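Local coordinates for cystathionine beta-lyase family protein, YNBB B.subtilis ortholog (Clostridium acetobutylicum, PDB 3HVY) that probably acts as a pyridoxal-phosphate-dependent carbon-sulfur lyase of the methionine gamma-lyase family and may take part in aluminium resistance, at residues F87-A92 with E229-G234; D236-S241 with Y256-E261; I180-S185 with V215-C220. All blocks are in the same frame, centred on the assembly; numbering follows the deposited sequence.

All three contacts bear on the seven-stranded mixed sheet, and their chemistry follows their place in it. Contact 3 (180-185 with 215-220), parallel, and contact 2 (236-241 with 256-261), antiparallel, are buried strand pairs; strands 214-218 and 237-241 are neighbours. Contact 1 (87-92 with 229-234) is partly buried and sets the turn after helix 74-87 against the loop before strand 237-241, joined by side-chain bonds and one bridging water; a sodium ion sits on Asn88 at its edge. Strand 91-95 ties it to contact 2, and Glu229 ties it to contact 3 through Arg184 and Asn219. Polar side chains mark the C-terminal end of the parallel pair, whereas contact 2 is mostly apolar.

Contact 1 of 3, residues F87-A92 with E229-G234. With NA (sodium ion), chain X; EDO (1,2-ethanediol), chain Z.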
ATOM      1  N   PHE D  87      -8.599   1.275  27.166  1.00 29.21           N
ATOM      2  CA  PHE D  87      -8.044   0.450  28.227  1.00 29.35           C
ATOM      3  C   PHE D  87      -7.983   1.149  29.591  1.00 29.90           C
ATOM      4  O   PHE D  87      -7.596   0.553  30.584  1.00 31.95           O
ATOM      5  CB  PHE D  87      -6.644  -0.040  27.823  1.00 29.13           C
ATOM      6  CG  PHE D  87      -6.665  -1.170  26.831  1.00 33.56           C
ATOM      7  CD1 PHE D  87      -7.021  -2.440  27.230  1.00 30.91           C
ATOM      8  CD2 PHE D  87      -6.338  -0.964  25.503  1.00 34.99           C
ATOM      9  CE1 PHE D  87      -7.031  -3.518  26.319  1.00 30.51           C
ATOM     10  CE2 PHE D  87      -6.355  -1.994  24.597  1.00 38.57           C
ATOM     11  CZ  PHE D  87      -6.690  -3.292  25.006  1.00 34.38           C
ATOM     12  N   ASN D  88      -8.338   2.422  29.605  1.00 25.65           N
ATOM     13  CA  ASN D  88      -8.263   3.273  30.800  1.00 28.15           C
ATOM     14  C   ASN D  88      -6.866   3.322  31.400  1.00 30.26           C
ATOM     15  O   ASN D  88      -6.694   3.189  32.622  1.00 28.78           O
ATOM     16  CB  ASN D  88      -9.338   2.855  31.809  1.00 27.81           C
ATOM     17  CG  ASN D  88     -10.728   3.088  31.274  1.00 33.09           C
ATOM     18  OD1 ASN D  88     -11.035   4.190  30.831  1.00 33.45           O
ATOM     19  ND2 ASN D  88     -11.577   2.068  31.310  1.00 31.48           N
ATOM     20  N   THR D  89      -5.881   3.534  30.520  1.00 28.55           N
ATOM     21  CA  THR D  89      -4.476   3.628  30.902  1.00 31.15           C
ATOM     22  C   THR D  89      -3.972   5.047  30.622  1.00 31.21           C
ATOM     23  O   THR D  89      -4.601   5.802  29.874  1.00 28.81           O
ATOM     24  CB  THR D  89      -3.610   2.648  30.089  1.00 31.06           C
ATOM     25  OG1 THR D  89      -3.650   2.981  28.678  1.00 27.46           O
ATOM     26  CG2 THR D  89      -4.036   1.241  30.338  1.00 26.05           C
ATOM     27  N   GLU D  90      -2.865   5.418  31.234  1.00 31.58           N
ATOM     28  CA  GLU D  90      -2.215   6.699  30.916  1.00 30.56           C
ATOM     29  C   GLU D  90      -1.726   6.723  29.468  1.00 30.79           C
ATOM     30  O   GLU D  90      -1.861   7.716  28.785  1.00 33.55           O
ATOM     31  CB  GLU D  90      -1.003   6.930  31.803  1.00 28.05           C
ATOM     32  CG  GLU D  90      -1.355   7.164  33.246  1.00 30.23           C
ATOM     33  CD  GLU D  90      -0.135   7.197  34.154  1.00 34.33           C
ATOM     34  OE1 GLU D  90       1.008   6.928  33.732  1.00 33.77           O
ATOM     35  OE2 GLU D  90      -0.340   7.521  35.318  1.00 35.13           O
ATOM     36  N   SER D  91      -1.171   5.616  28.997  1.00 27.19           N
ATOM     37  CA  SER D  91      -0.580   5.566  27.670  1.00 29.67           C
ATOM     38  C   SER D  91      -0.804   4.262  26.954  1.00 25.28           C
ATOM     39  O   SER D  91      -1.200   3.244  27.545  1.00 27.36           O
ATOM     40  CB  SER D  91       0.950   5.740  27.745  1.00 29.67           C
ATOM     41  OG  SER D  91       1.279   6.767  28.605  1.00 42.92           O
ATOM     42  N   ALA D  92      -0.467   4.302  25.667  1.00 26.22           N
ATOM     43  CA  ALA D  92      -0.531   3.136  24.804  1.00 26.22           C
ATOM     44  C   ALA D  92       0.407   3.399  23.661  1.00 29.25           C
ATOM     45  O   ALA D  92       0.747   4.564  23.362  1.00 30.68           O
ATOM     46  CB  ALA D  92      -1.961   2.804  24.302  1.00 26.58           C
ATOM     47  N   GLU D 229     -10.998  -4.880  30.972  1.00 31.04           N
ATOM     48  CA  GLU D 229      -9.689  -5.387  30.609  1.00 28.41           C
ATOM     49  C   GLU D 229      -8.833  -5.380  31.897  1.00 30.39           C
ATOM     50  O   GLU D 229      -9.245  -4.861  32.919  1.00 30.59           O
ATOM     51  CB  GLU D 229      -9.082  -4.479  29.525  1.00 29.07           C
ATOM     52  CG  GLU D 229      -9.864  -4.467  28.211  1.00 32.45           C
ATOM     53  CD  GLU D 229      -9.936  -5.820  27.546  1.00 33.97           C
ATOM     54  OE1 GLU D 229      -8.979  -6.591  27.734  1.00 35.49           O
ATOM     55  OE2 GLU D 229     -10.955  -6.120  26.828  1.00 28.24           O
ATOM     56  N   PRO D 230      -7.679  -6.035  31.878  1.00 28.82           N
ATOM     57  CA  PRO D 230      -6.844  -6.147  33.099  1.00 28.06           C
ATOM     58  C   PRO D 230      -6.402  -4.793  33.663  1.00 27.64           C
ATOM     59  O   PRO D 230      -6.209  -4.649  34.857  1.00 29.35           O
ATOM     60  CB  PRO D 230      -5.675  -6.970  32.623  1.00 29.25           C
ATOM     61  CG  PRO D 230      -6.215  -7.736  31.442  1.00 28.94           C
ATOM     62  CD  PRO D 230      -7.134  -6.802  30.758  1.00 30.07           C
ATOM     63  N   THR D 231      -6.287  -3.793  32.784  1.00 31.28           N
ATOM     64  CA  THR D 231      -5.900  -2.448  33.154  1.00 31.26           C
ATOM     65  C   THR D 231      -6.989  -1.738  33.969  1.00 33.62           C
ATOM     66  O   THR D 231      -6.744  -0.727  34.604  1.00 33.04           O
ATOM     67  CB  THR D 231      -5.514  -1.648  31.923  1.00 28.55           C
ATOM     68  OG1 THR D 231      -6.516  -1.790  30.924  1.00 29.80           O
ATOM     69  CG2 THR D 231      -4.194  -2.140  31.376  1.00 25.94           C
ATOM     70  N   ASP D 232      -8.194  -2.277  33.927  1.00 37.39           N
ATOM     71  CA  ASP D 232      -9.318  -1.770  34.712  1.00 34.93           C
ATOM     72  C   ASP D 232      -9.308  -2.371  36.122  1.00 34.73           C
ATOM     73  O   ASP D 232     -10.095  -1.962  36.967  1.00 30.70           O
ATOM     74  CB  ASP D 232     -10.640  -2.154  34.058  1.00 34.27           C
ATOM     75  CG  ASP D 232     -10.850  -1.478  32.706  1.00 37.60           C
ATOM     76  OD1 ASP D 232     -10.763  -0.257  32.674  1.00 29.91           O
ATOM     77  OD2 ASP D 232     -11.115  -2.149  31.676  1.00 33.22           O
ATOM     78  N   VAL D 233      -8.473  -3.377  36.373  1.00 31.77           N
ATOM     79  CA  VAL D 233      -8.430  -3.988  37.715  1.00 30.59           C
ATOM     80  C   VAL D 233      -7.016  -4.028  38.308  1.00 30.47           C
ATOM     81  O   VAL D 233      -6.660  -4.942  39.041  1.00 32.28           O
ATOM     82  CB  VAL D 233      -9.147  -5.400  37.693  1.00 29.14           C
ATOM     83  CG1 VAL D 233     -10.656  -5.216  37.346  1.00 30.17           C
ATOM     84  CG2 VAL D 233      -8.519  -6.302  36.734  1.00 23.25           C
ATOM     85  N   GLY D 234      -6.182  -3.068  37.913  1.00 31.43           N
ATOM     86  CA  GLY D 234      -4.863  -2.868  38.529  1.00 30.26           C
ATOM     87  C   GLY D 234      -3.627  -3.251  37.755  1.00 28.43           C
ATOM     88  O   GLY D 234      -2.533  -3.166  38.291  1.00 31.13           O
TER
HETATM   89 NA    NA X 427     -11.407   5.626  29.104  1.00 37.09          NA
HETATM   90  C1  EDO Z 429     -15.157   0.150  30.789  1.00 42.24           C
HETATM   91  O1  EDO Z 429     -14.415   1.316  30.331  1.00 63.92           O
HETATM   92  C2  EDO Z 429     -14.469  -0.698  31.840  1.00 51.03           C
HETATM   93  O2  EDO Z 429     -14.894  -0.300  33.165  1.00 51.11           O
HETATM   94  O   HOH W   1      -5.085   1.471  34.078  1.00 27.11           O
HETATM   95  O   HOH W   2     -13.120   6.964  30.130  1.00 47.75           O
HETATM   96  O   HOH W   3      -9.329   7.051  29.921  1.00 44.30           O
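Asn88 splits its side-chain amide between a metal and an acid: OD1 coordinates a sodium ion at 2.3 Å, while ND2 donates to Asp232 OD1 at 2.8 Å. That bond is nearly straight (169° at the hydrogen) and enters the syn lone pair of Asp232 OD1, lying almost in the amide plane although amide and carboxylate planes are 60° apart. ND2 also donates to a 1,2-ethanediol molecule, probably from the crystallisation liquor. The ion's coordination includes two waters and Asn85 O, and its pull on OD1 would be expected to polarise the amide and strengthen ND2 as a donor. The other carboxylate oxygen, Asp232 OD2, accepts from Glu229 N through its anti lone pair, so both oxygens are engaged and the carboxylate is held against rotation.

Thr231 makes the second polar link. With chi1 at 49°, its OG1 sits between the backbone N and the carbonyl carbon and donates to Phe87 O at 2.6 Å, in the carbonyl plane and on a lone pair. Its methyl CG2 turns instead to Thr89 CG2, 3.5 Å away. A water donates to both Asn88 O and Thr231 O, bridging the two backbones. Apart from these bonds, Phe87 CE1 approaches Glu229 CG at 3.5 Å, oblique to the ring. The carboxylate of Glu229 is engaged elsewhere, by Phe224 N and Asn219 ND2 and in a salt bridge to Arg184.

Asn88 follows helix 74-87 and leaves helical geometry with positive phi, and the chain there makes two bonds back into the last turn. The arrangement is thus a Schellman motif at a helix C-terminus, combined with a sodium site and set against the short 3-10 turn around Thr231.

Contact 2 of 3, residues D236-S241 with Y256-E261; sequences DIIAGS and YIAGKE
Tyr256 lays its ring against the backbone of Gly240, its partner in an antiparallel hydrogen-bonded pair. From CB, chi1 of 74° puts CG between the backbone N and the carbonyl carbon, and the ring then folds across the neighbouring strand. Tyr256 CD1 meets Gly240 O at 3.6 Å; Tyr256 CE1 reaches Gly240 CA at 3.3 Å. Gly240 N lies 3.6 Å above the ring plane, over its centre, while Tyr256 CE2 meets Ile238 CD1 in the ring plane at 4.0 Å. Tyr256 CZ lies 3.7 Å from both N and CA of Gly240, and at the tip OH hydrogen-bonds with Glu223 and Asn219.

The N-to-C directions of strands 237-241 and 256-259 lie 163° apart, and reciprocal backbone bonds join Ile238 with Ala258 and Gly240 with Tyr256. Just past the Ile237-Gly259 pair, Lys260 N donates to Asp236 O at 3.0 Å. On the face of Ile237, Ala239 and Ile257, Ile237 CD1 presses on Ile257 CG2 at 3.5 Å, an unusually tight approach.

That face packs on helix 101-111, while the opposite one places Tyr256 beside Phe87 and Ala258 beside Ala92. Strand 237-241 is flanked by strand 214-218, and strand 255-259 by strand 91-95.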
ATOM      1  N   ASP D 236      -0.541  -2.755  35.571  1.00 29.29           N
ATOM      2  CA  ASP D 236       0.310  -1.602  35.238  1.00 28.75           C
ATOM      3  C   ASP D 236       0.661  -1.501  33.766  1.00 30.85           C
ATOM      4  O   ASP D 236       0.922  -0.434  33.258  1.00 28.62           O
ATOM      5  CB  ASP D 236       1.605  -1.673  36.025  1.00 29.04           C
ATOM      6  CG  ASP D 236       1.386  -1.475  37.520  1.00 37.71           C
ATOM      7  OD1 ASP D 236       0.700  -0.511  37.885  1.00 34.65           O
ATOM      8  OD2 ASP D 236       1.895  -2.297  38.310  1.00 33.77           O
ATOM      9  N   ILE D 237       0.690  -2.633  33.090  1.00 32.24           N
ATOM     10  CA  ILE D 237       1.048  -2.698  31.723  1.00 31.43           C
ATOM     11  C   ILE D 237       0.534  -4.008  31.146  1.00 32.14           C
ATOM     12  O   ILE D 237       0.522  -5.060  31.807  1.00 29.87           O
ATOM     13  CB  ILE D 237       2.583  -2.493  31.529  1.00 32.31           C
ATOM     14  CG1 ILE D 237       2.957  -2.463  30.050  1.00 38.43           C
ATOM     15  CG2 ILE D 237       3.414  -3.472  32.368  1.00 31.17           C
ATOM     16  CD1 ILE D 237       4.458  -2.083  29.756  1.00 34.54           C
ATOM     17  N   ILE D 238       0.046  -3.908  29.920  1.00 28.86           N
ATOM     18  CA  ILE D 238      -0.471  -5.069  29.176  1.00 28.30           C
ATOM     19  C   ILE D 238       0.107  -5.038  27.756  1.00 28.45           C
ATOM     20  O   ILE D 238       0.613  -4.011  27.321  1.00 29.57           O
ATOM     21  CB  ILE D 238      -2.014  -5.108  29.135  1.00 26.86           C
ATOM     22  CG1 ILE D 238      -2.598  -3.951  28.303  1.00 30.64           C
ATOM     23  CG2 ILE D 238      -2.606  -5.088  30.543  1.00 29.72           C
ATOM     24  CD1 ILE D 238      -4.125  -4.055  28.119  1.00 29.02           C
ATOM     25  N   ALA D 239       0.037  -6.175  27.058  1.00 29.73           N
ATOM     26  CA  ALA D 239       0.532  -6.304  25.693  1.00 29.60           C
ATOM     27  C   ALA D 239      -0.290  -7.325  24.967  1.00 28.02           C
ATOM     28  O   ALA D 239      -0.859  -8.268  25.593  1.00 25.54           O
ATOM     29  CB  ALA D 239       2.019  -6.711  25.638  1.00 28.44           C
ATOM     30  N   GLY D 240      -0.363  -7.148  23.649  1.00 31.46           N
ATOM     31  CA  GLY D 240      -1.123  -8.050  22.777  1.00 31.98           C
ATOM     32  C   GLY D 240      -0.801  -7.913  21.308  1.00 35.53           C
ATOM     33  O   GLY D 240       0.019  -7.085  20.941  1.00 35.75           O
ATOM     34  N   SER D 241      -1.452  -8.747  20.485  1.00 36.35           N
ATOM     35  CA  SER D 241      -1.219  -8.857  19.041  1.00 35.47           C
ATOM     36  C   SER D 241      -2.382  -8.273  18.281  1.00 34.78           C
ATOM     37  O   SER D 241      -3.520  -8.498  18.630  1.00 33.67           O
ATOM     38  CB  SER D 241      -1.057 -10.326  18.616  1.00 37.33           C
ATOM     39  OG  SER D 241      -1.010 -10.478  17.196  1.00 34.85           O
ATOM     40  N   TYR D 256       0.407  -4.132  20.421  1.00 31.41           N
ATOM     41  CA  TYR D 256       0.162  -3.012  21.275  1.00 30.11           C
ATOM     42  C   TYR D 256       0.762  -3.261  22.664  1.00 31.50           C
ATOM     43  O   TYR D 256       0.938  -4.408  23.088  1.00 27.54           O
ATOM     44  CB  TYR D 256      -1.333  -2.682  21.349  1.00 30.84           C
ATOM     45  CG  TYR D 256      -2.158  -3.662  22.174  1.00 29.57           C
ATOM     46  CD1 TYR D 256      -2.726  -4.785  21.586  1.00 28.22           C
ATOM     47  CD2 TYR D 256      -2.348  -3.454  23.552  1.00 33.69           C
ATOM     48  CE1 TYR D 256      -3.444  -5.697  22.355  1.00 26.57           C
ATOM     49  CE2 TYR D 256      -3.065  -4.373  24.323  1.00 33.10           C
ATOM     50  CZ  TYR D 256      -3.623  -5.482  23.711  1.00 30.80           C
ATOM     51  OH  TYR D 256      -4.350  -6.419  24.421  1.00 29.41           O
ATOM     52  N   ILE D 257       1.120  -2.157  23.312  1.00 29.83           N
ATOM     53  CA  ILE D 257       1.492  -2.107  24.705  1.00 29.04           C
ATOM     54  C   ILE D 257       0.704  -0.964  25.319  1.00 29.65           C
ATOM     55  O   ILE D 257       0.577   0.079  24.713  1.00 31.93           O
ATOM     56  CB  ILE D 257       2.982  -1.882  24.914  1.00 30.37           C
ATOM     57  CG1 ILE D 257       3.756  -3.018  24.307  1.00 31.18           C
ATOM     58  CG2 ILE D 257       3.281  -1.688  26.486  1.00 28.24           C
ATOM     59  CD1 ILE D 257       5.277  -2.907  24.415  1.00 27.77           C
ATOM     60  N   ALA D 258       0.118  -1.186  26.489  1.00 30.58           N
ATOM     61  CA  ALA D 258      -0.721  -0.192  27.147  1.00 29.20           C
ATOM     62  C   ALA D 258      -0.520  -0.260  28.649  1.00 31.05           C
ATOM     63  O   ALA D 258      -0.319  -1.326  29.235  1.00 30.21           O
ATOM     64  CB  ALA D 258      -2.194  -0.386  26.832  1.00 30.21           C
ATOM     65  N   GLY D 259      -0.613   0.900  29.278  1.00 30.24           N
ATOM     66  CA  GLY D 259      -0.405   0.999  30.721  1.00 28.79           C
ATOM     67  C   GLY D 259       0.051   2.366  31.199  1.00 26.76           C
ATOM     68  O   GLY D 259      -0.207   3.397  30.570  1.00 26.80           O
ATOM     69  N   LYS D 260       0.732   2.370  32.337  1.00 28.77           N
ATOM     70  CA  LYS D 260       1.294   3.567  32.885  1.00 30.31           C
ATOM     71  C   LYS D 260       2.312   4.127  31.932  1.00 29.62           C
ATOM     72  O   LYS D 260       3.075   3.387  31.360  1.00 30.94           O
ATOM     73  CB  LYS D 260       1.923   3.275  34.276  1.00 31.41           C
ATOM     74  CG  LYS D 260       0.818   2.806  35.238  1.00 36.85           C
ATOM     75  CD  LYS D 260       0.922   3.251  36.630  1.00 53.99           C
ATOM     76  CE  LYS D 260      -0.331   2.821  37.434  1.00 61.03           C
ATOM     77  NZ  LYS D 260      -1.382   3.895  37.578  1.00 60.17           N
ATOM     78  N   GLU D 261       2.341   5.447  31.798  1.00 28.88           N
ATOM     79  CA  GLU D 261       3.275   6.103  30.904  1.00 31.66           C
ATOM     80  C   GLU D 261       4.728   5.693  31.170  1.00 30.16           C
ATOM     81  O   GLU D 261       5.467   5.457  30.254  1.00 29.71           O
ATOM     82  CB  GLU D 261       3.119   7.608  30.974  1.00 34.46           C
ATOM     83  CG  GLU D 261       3.968   8.425  29.980  1.00 42.13           C
ATOM     84  CD  GLU D 261       5.402   8.669  30.468  1.00 56.63           C
ATOM     85  OE1 GLU D 261       5.599   8.890  31.693  1.00 64.59           O
ATOM     86  OE2 GLU D 261       6.338   8.656  29.617  1.00 58.86           O
TER

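Contact 3 of 3, residues I180-S185 with V215-C220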
ATOM      1  N   ILE D 180       5.888  -8.696  38.015  1.00 28.02           N
ATOM      2  CA  ILE D 180       5.074  -9.892  38.091  1.00 27.81           C
ATOM      3  C   ILE D 180       4.355 -10.016  36.742  1.00 29.67           C
ATOM      4  O   ILE D 180       3.719  -9.050  36.240  1.00 29.13           O
ATOM      5  CB  ILE D 180       4.073  -9.792  39.258  1.00 30.39           C
ATOM      6  CG1 ILE D 180       4.823 -10.025  40.586  1.00 30.02           C
ATOM      7  CG2 ILE D 180       2.891 -10.749  39.101  1.00 28.27           C
ATOM      8  CD1 ILE D 180       3.952  -9.977  41.789  1.00 27.27           C
ATOM      9  N   HIS D 181       4.492 -11.201  36.177  1.00 27.39           N
ATOM     10  CA  HIS D 181       3.915 -11.570  34.902  1.00 29.89           C
ATOM     11  C   HIS D 181       2.714 -12.504  35.086  1.00 29.45           C
ATOM     12  O   HIS D 181       2.835 -13.566  35.696  1.00 29.74           O
ATOM     13  CB  HIS D 181       5.023 -12.196  34.059  1.00 28.52           C
ATOM     14  CG  HIS D 181       4.529 -13.026  32.911  1.00 30.92           C
ATOM     15  ND1 HIS D 181       4.766 -14.377  32.833  1.00 31.19           N
ATOM     16  CD2 HIS D 181       3.794 -12.707  31.822  1.00 34.43           C
ATOM     17  CE1 HIS D 181       4.207 -14.850  31.730  1.00 36.12           C
ATOM     18  NE2 HIS D 181       3.581 -13.860  31.118  1.00 29.18           N
ATOM     19  N   ILE D 182       1.546 -12.041  34.633  1.00 29.04           N
ATOM     20  CA  ILE D 182       0.316 -12.829  34.631  1.00 29.10           C
ATOM     21  C   ILE D 182      -0.010 -13.115  33.156  1.00 29.48           C
ATOM     22  O   ILE D 182       0.005 -12.225  32.335  1.00 31.96           O
ATOM     23  CB  ILE D 182      -0.846 -12.073  35.278  1.00 31.48           C
ATOM     24  CG1 ILE D 182      -0.489 -11.735  36.743  1.00 32.22           C
ATOM     25  CG2 ILE D 182      -2.179 -12.864  35.157  1.00 30.05           C
ATOM     26  CD1 ILE D 182      -1.532 -10.881  37.501  1.00 30.14           C
ATOM     27  N   GLN D 183      -0.269 -14.365  32.829  1.00 28.49           N
ATOM     28  CA  GLN D 183      -0.800 -14.734  31.483  1.00 30.47           C
ATOM     29  C   GLN D 183      -2.341 -14.938  31.598  1.00 30.51           C
ATOM     30  O   GLN D 183      -2.808 -15.807  32.333  1.00 32.66           O
ATOM     31  CB  GLN D 183      -0.121 -16.012  31.058  1.00 30.72           C
ATOM     32  CG  GLN D 183      -0.406 -16.451  29.652  1.00 34.09           C
ATOM     33  CD  GLN D 183       0.469 -17.616  29.252  1.00 41.63           C
ATOM     34  OE1 GLN D 183       1.706 -17.537  29.330  1.00 41.02           O
ATOM     35  NE2 GLN D 183      -0.162 -18.714  28.797  1.00 37.44           N
ATOM     36  N   ARG D 184      -3.121 -14.143  30.879  1.00 29.67           N
ATOM     37  CA  ARG D 184      -4.581 -14.242  30.938  1.00 30.41           C
ATOM     38  C   ARG D 184      -5.096 -15.536  30.288  1.00 32.54           C
ATOM     39  O   ARG D 184      -5.846 -16.302  30.896  1.00 31.07           O
ATOM     40  CB  ARG D 184      -5.200 -13.014  30.278  1.00 27.79           C
ATOM     41  CG  ARG D 184      -6.709 -13.018  30.225  1.00 29.30           C
ATOM     42  CD  ARG D 184      -7.220 -11.645  29.698  1.00 30.27           C
ATOM     43  NE  ARG D 184      -8.657 -11.639  29.601  1.00 31.13           N
ATOM     44  CZ  ARG D 184      -9.376 -10.599  29.172  1.00 31.85           C
ATOM     45  NH1 ARG D 184      -8.788  -9.468  28.785  1.00 29.96           N
ATOM     46  NH2 ARG D 184     -10.682 -10.707  29.106  1.00 31.01           N
ATOM     47  N   SER D 185      -4.680 -15.772  29.044  1.00 33.11           N
ATOM     48  CA  SER D 185      -5.076 -16.967  28.303  1.00 36.67           C
ATOM     49  C   SER D 185      -4.179 -18.177  28.619  1.00 36.63           C
ATOM     50  O   SER D 185      -2.956 -18.080  28.575  1.00 35.22           O
ATOM     51  CB  SER D 185      -5.042 -16.649  26.802  1.00 37.53           C
ATOM     52  OG  SER D 185      -5.504 -17.732  26.040  1.00 38.59           O
ATOM     53  N   VAL D 215       2.830  -4.914  37.742  1.00 28.91           N
ATOM     54  CA  VAL D 215       1.985  -6.028  37.348  1.00 25.47           C
ATOM     55  C   VAL D 215       1.711  -5.957  35.835  1.00 27.72           C
ATOM     56  O   VAL D 215       1.021  -5.044  35.337  1.00 26.86           O
ATOM     57  CB  VAL D 215       0.705  -6.070  38.162  1.00 27.58           C
ATOM     58  CG1 VAL D 215      -0.255  -7.105  37.553  1.00 24.82           C
ATOM     59  CG2 VAL D 215       1.031  -6.331  39.630  1.00 26.77           C
ATOM     60  N   PHE D 216       2.316  -6.904  35.127  1.00 28.61           N
ATOM     61  CA  PHE D 216       2.205  -7.084  33.691  1.00 29.53           C
ATOM     62  C   PHE D 216       1.262  -8.219  33.356  1.00 32.04           C
ATOM     63  O   PHE D 216       1.384  -9.325  33.926  1.00 27.44           O
ATOM     64  CB  PHE D 216       3.578  -7.378  33.057  1.00 31.70           C
ATOM     65  CG  PHE D 216       3.483  -7.764  31.602  1.00 29.52           C
ATOM     66  CD1 PHE D 216       3.107  -6.828  30.634  1.00 29.89           C
ATOM     67  CD2 PHE D 216       3.759  -9.033  31.195  1.00 36.10           C
ATOM     68  CE1 PHE D 216       2.996  -7.211  29.281  1.00 30.30           C
ATOM     69  CE2 PHE D 216       3.651  -9.381  29.864  1.00 38.12           C
ATOM     70  CZ  PHE D 216       3.251  -8.463  28.927  1.00 35.12           C
ATOM     71  N   VAL D 217       0.289  -7.947  32.477  1.00 28.65           N
ATOM     72  CA  VAL D 217      -0.605  -9.036  31.945  1.00 29.97           C
ATOM     73  C   VAL D 217      -0.502  -9.194  30.409  1.00 30.09           C
ATOM     74  O   VAL D 217      -0.728  -8.253  29.665  1.00 28.87           O
ATOM     75  CB  VAL D 217      -2.070  -8.786  32.323  1.00 29.87           C
ATOM     76  CG1 VAL D 217      -3.020  -9.964  31.945  1.00 26.01           C
ATOM     77  CG2 VAL D 217      -2.162  -8.490  33.829  1.00 28.22           C
ATOM     78  N   ASP D 218      -0.113 -10.384  29.971  1.00 28.02           N
ATOM     79  CA  ASP D 218      -0.177 -10.799  28.570  1.00 29.43           C
ATOM     80  C   ASP D 218      -1.659 -10.922  28.269  1.00 28.61           C
ATOM     81  O   ASP D 218      -2.322 -11.824  28.798  1.00 29.03           O
ATOM     82  CB  ASP D 218       0.532 -12.139  28.443  1.00 29.04           C
ATOM     83  CG  ASP D 218       0.363 -12.782  27.075  1.00 34.65           C
ATOM     84  OD1 ASP D 218      -0.404 -12.230  26.251  1.00 33.23           O
ATOM     85  OD2 ASP D 218       0.978 -13.880  26.853  1.00 32.13           O
ATOM     86  N   ASN D 219      -2.198  -9.984  27.481  1.00 30.57           N
ATOM     87  CA  ASN D 219      -3.659  -9.898  27.268  1.00 27.62           C
ATOM     88  C   ASN D 219      -4.115 -10.583  25.979  1.00 31.24           C
ATOM     89  O   ASN D 219      -5.243 -10.408  25.564  1.00 31.32           O
ATOM     90  CB  ASN D 219      -4.074  -8.431  27.205  1.00 30.24           C
ATOM     91  CG  ASN D 219      -5.491  -8.227  27.606  1.00 31.45           C
ATOM     92  OD1 ASN D 219      -5.992  -8.949  28.477  1.00 28.90           O
ATOM     93  ND2 ASN D 219      -6.186  -7.241  26.966  1.00 28.35           N
ATOM     94  N   CYS D 220      -3.206 -11.285  25.309  1.00 29.91           N
ATOM     95  CA  CYS D 220      -3.561 -11.950  24.071  1.00 33.51           C
ATOM     96  C   CYS D 220      -4.828 -12.818  24.155  1.00 31.45           C
ATOM     97  O   CYS D 220      -4.953 -13.625  25.043  1.00 33.44           O
ATOM     98  CB  CYS D 220      -2.396 -12.816  23.585  1.00 31.64           C
ATOM     99  SG  CYS D 220      -1.025 -11.874  22.837  1.00 39.16           S
TER
HETATM  100  O   HOH W   4       2.637 -14.857  28.704  1.00 32.20           O
HETATM  101  O   HOH W   5      -3.272 -14.024  27.245  1.00 28.62           O
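Strands 180-183 and 215-218 run parallel, their directions 25° apart and their axes 4.7 Å apart at closest, joined by backbone bonds from Phe216 N to Ile180 O, Ile182 N to Phe216 O, Asp218 N to Ile182 O and Arg184 N to Asp218 O. They are the two strands of a beta-alpha-beta unit whose crossover contains helix 196-207.

On one face, the His181 and Phe216 rings lie side by side, rim to rim, with planes 23° apart; CD2 of His181 meets CD2 of Phe216 at 3.7 Å. On this face too, a water bonds with His181 NE2 and donates to Gln183 OE1 and Asp218 OD2, while His181 ND1 is hydrogen-bonded to Ser121 OG. Ile182 turns to the other face, where its CD1 touches Val215 CG1 at 4.0 Å.

Toward and past the C-terminal ends of the strands, the contact becomes polar. Arg184 extends with CG anti to the backbone N (chi1 178°), and its NH1 donates to Asn219 OD1 at 2.9 Å, close to the guanidinium plane. A second water links Ser185 N, Asp218 O and Cys220 O.

Asp218 OD1 accepts from Cys220 N at 3.1 Å, closing an Asx turn that helps fix the carboxylate. Asp218 OD2 is hydrogen-bonded to N1 of the pyridoxal-phosphate-modified lysine at position 244. An aspartate facing the pyridine nitrogen is the classic arrangement of fold-type I enzymes; here it is consistent with the aspartate supporting the cofactor's role as an electron sink, as in its fold-type I relatives.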